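Local coordinates for YcgJ protein (Bacillus subtilis, PDB 1XXL) that probably acts as an S-adenosylmethionine-dependent methyltransferase, transferring a methyl group from that cofactor to an acceptor not yet identified, at residues 139-142 / 147-150. Sequence-based numbering, arbitrary orientation.
Sequences HLNR and SHVR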
ATOM      1  N   HIS A 139      -9.222  10.960  -7.821  1.00 13.79           N
ATOM      2  CA  HIS A 139      -9.662  10.997  -9.211  1.00 14.48           C
ATOM      3  C   HIS A 139      -8.474  10.699 -10.151  1.00 14.02           C
ATOM      4  O   HIS A 139      -8.609   9.897 -11.078  1.00 13.95           O
ATOM      5  CB  HIS A 139     -10.306  12.359  -9.551  1.00 14.99           C
ATOM      6  CG  HIS A 139     -10.956  12.400 -10.899  1.00 15.27           C
ATOM      7  ND1 HIS A 139     -12.000  11.569 -11.248  1.00 19.84           N
ATOM      8  CD2 HIS A 139     -10.704  13.162 -11.990  1.00 18.35           C
ATOM      9  CE1 HIS A 139     -12.365  11.818 -12.497  1.00 19.35           C
ATOM     10  NE2 HIS A 139     -11.584  12.772 -12.974  1.00 19.73           N
ATOM     11  N   LEU A 140      -7.321  11.329  -9.914  1.00 13.96           N
ATOM     12  CA  LEU A 140      -6.145  11.099 -10.773  1.00 14.36           C
ATOM     13  C   LEU A 140      -5.799   9.621 -10.821  1.00 14.62           C
ATOM     14  O   LEU A 140      -5.620   9.047 -11.892  1.00 14.68           O
ATOM     15  CB  LEU A 140      -4.945  11.892 -10.299  1.00 14.41           C
ATOM     16  CG  LEU A 140      -3.601  11.689 -11.016  1.00 14.45           C
ATOM     17  CD1 LEU A 140      -3.665  12.123 -12.477  1.00 14.59           C
ATOM     18  CD2 LEU A 140      -2.548  12.468 -10.291  1.00 14.38           C
ATOM     19  N   ASN A 141      -5.736   8.994  -9.655  1.00 15.80           N
ATOM     20  CA  ASN A 141      -5.357   7.592  -9.577  1.00 17.47           C
ATOM     21  C   ASN A 141      -6.447   6.631 -10.140  1.00 18.18           C
ATOM     22  O   ASN A 141      -6.118   5.609 -10.767  1.00 17.90           O
ATOM     23  CB  ASN A 141      -4.941   7.243  -8.148  1.00 17.43           C
ATOM     24  CG  ASN A 141      -3.525   7.741  -7.805  1.00 19.05           C
ATOM     25  OD1 ASN A 141      -2.598   7.672  -8.619  1.00 21.93           O
ATOM     26  ND2 ASN A 141      -3.362   8.223  -6.608  1.00 18.45           N
ATOM     27  N   ARG A 142      -7.724   6.963  -9.946  1.00 19.06           N
ATOM     28  CA  ARG A 142      -8.808   6.156 -10.518  1.00 20.22           C
ATOM     29  C   ARG A 142      -8.861   6.240 -12.064  1.00 20.02           C
ATOM     30  O   ARG A 142      -9.209   5.274 -12.733  1.00 20.28           O
ATOM     31  CB  ARG A 142     -10.172   6.552  -9.920  1.00 19.80           C
ATOM     32  CG  ARG A 142     -11.217   5.401  -9.894  1.00 22.11           C
ATOM     33  CD  ARG A 142     -12.361   5.687  -8.816  1.00 26.43           C
ATOM     34  NE  ARG A 142     -11.935   5.877  -7.392  1.00 30.30           N
ATOM     35  CZ  ARG A 142     -12.103   6.995  -6.656  1.00 31.22           C
ATOM     36  NH1 ARG A 142     -12.650   8.088  -7.173  1.00 31.92           N
ATOM     37  NH2 ARG A 142     -11.703   7.038  -5.377  1.00 30.33           N
ATOM     38  N   SER A 147      -8.984  -0.198 -10.938  1.00 23.97           N
ATOM     39  CA  SER A 147      -8.917  -1.007  -9.722  1.00 23.47           C
ATOM     40  C   SER A 147      -8.900  -0.151  -8.432  1.00 22.08           C
ATOM     41  O   SER A 147      -9.215  -0.640  -7.335  1.00 21.75           O
ATOM     42  CB  SER A 147      -7.652  -1.866  -9.787  1.00 23.58           C
ATOM     43  OG  SER A 147      -7.849  -3.050  -9.064  1.00 28.56           O
ATOM     44  N   HIS A 148      -8.517   1.121  -8.578  1.00 20.36           N
ATOM     45  CA  HIS A 148      -8.399   2.066  -7.466  1.00 19.42           C
ATOM     46  C   HIS A 148      -9.747   2.252  -6.805  1.00 17.50           C
ATOM     47  O   HIS A 148     -10.731   2.529  -7.477  1.00 15.64           O
ATOM     48  CB  HIS A 148      -7.897   3.419  -7.973  1.00 19.12           C
ATOM     49  CG  HIS A 148      -7.618   4.407  -6.884  1.00 20.01           C
ATOM     50  ND1 HIS A 148      -6.401   4.480  -6.246  1.00 20.94           N
ATOM     51  CD2 HIS A 148      -8.394   5.361  -6.320  1.00 20.30           C
ATOM     52  CE1 HIS A 148      -6.439   5.436  -5.334  1.00 19.75           C
ATOM     53  NE2 HIS A 148      -7.636   5.995  -5.363  1.00 18.58           N
ATOM     54  N   VAL A 149      -9.796   2.061  -5.497  1.00 16.57           N
ATOM     55  CA  VAL A 149     -11.036   2.260  -4.737  1.00 16.09           C
ATOM     56  C   VAL A 149     -10.935   3.602  -4.036  1.00 15.77           C
ATOM     57  O   VAL A 149     -11.659   4.530  -4.366  1.00 15.49           O
ATOM     58  CB  VAL A 149     -11.289   1.112  -3.727  1.00 15.82           C
ATOM     59  CG1 VAL A 149     -12.495   1.414  -2.863  1.00 16.29           C
ATOM     60  CG2 VAL A 149     -11.499  -0.225  -4.490  1.00 17.16           C
ATOM     61  N   ARG A 150     -10.032   3.723  -3.071  1.00 15.16           N
ATOM     62  CA  ARG A 150      -9.840   5.007  -2.400  1.00 14.75           C
ATOM     63  C   ARG A 150      -8.552   4.978  -1.609  1.00 14.03           C
ATOM     64  O   ARG A 150      -8.256   3.977  -0.977  1.00 12.72           O
ATOM     65  CB  ARG A 150     -11.020   5.323  -1.448  1.00 15.26           C
ATOM     66  CG  ARG A 150     -10.727   6.521  -0.529  1.00 15.05           C
ATOM     67  CD  ARG A 150     -11.880   6.956   0.340  1.00 16.03           C
ATOM     68  NE  ARG A 150     -11.411   7.961   1.293  1.00 16.03           N
ATOM     69  CZ  ARG A 150     -11.168   9.235   1.005  1.00 17.95           C
ATOM     70  NH1 ARG A 150     -11.372   9.704  -0.232  1.00 18.88           N
ATOM     71  NH2 ARG A 150     -10.714  10.052   1.962  1.00 16.34           N
TER
HETATM   72  O   HOH W   1     -12.404   8.791  -2.922  1.00 20.04           O
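Arg-142 and Val-149 meet in a side-chain-to-backbone contact where the loop following helix 131-144 turns back against the C-terminal end of that helix, and the arginine side chain holds a loop carbonyl. NH2 of Arg-142 donates to Val-149 O at 2.7 Å, the oxygen tilted 23° out of the guanidinium plane, while NE reaches the same carbonyl only weakly, at 3.3 Å. The arginine chain, bent at chi3 (-58°), crosses the His-148 side chain at about a right angle, with guanidinium and ring planes 46° apart, and Arg-142 NE lies at the imidazole edge, 3.7 Å from His-148 CD2. Over one face of the His-148 ring lies Asn-141 CB, 3.8 Å from the ring centroid in a CH-pi contact. A hydrogen bond between His-148 NE2 and Asn-138 OD1 holds the rotation of the ring, and Asn-141 ND2 is hydrogen-bonded to Glu-151 OE2. A water accepts from both Arg-142 NH2 and Arg-150 NH1, linking two like-charged heads, and Arg-150 also forms salt bridges with Glu-156 and Asp-134. With Val-149's side chain about 7 Å from that of Glu-79, an assigned S-adenosylmethionine-binding residue, the arrangement is a helix-to-loop connection near the probable cofactor site of a Rossmann-like methyltransferase fold.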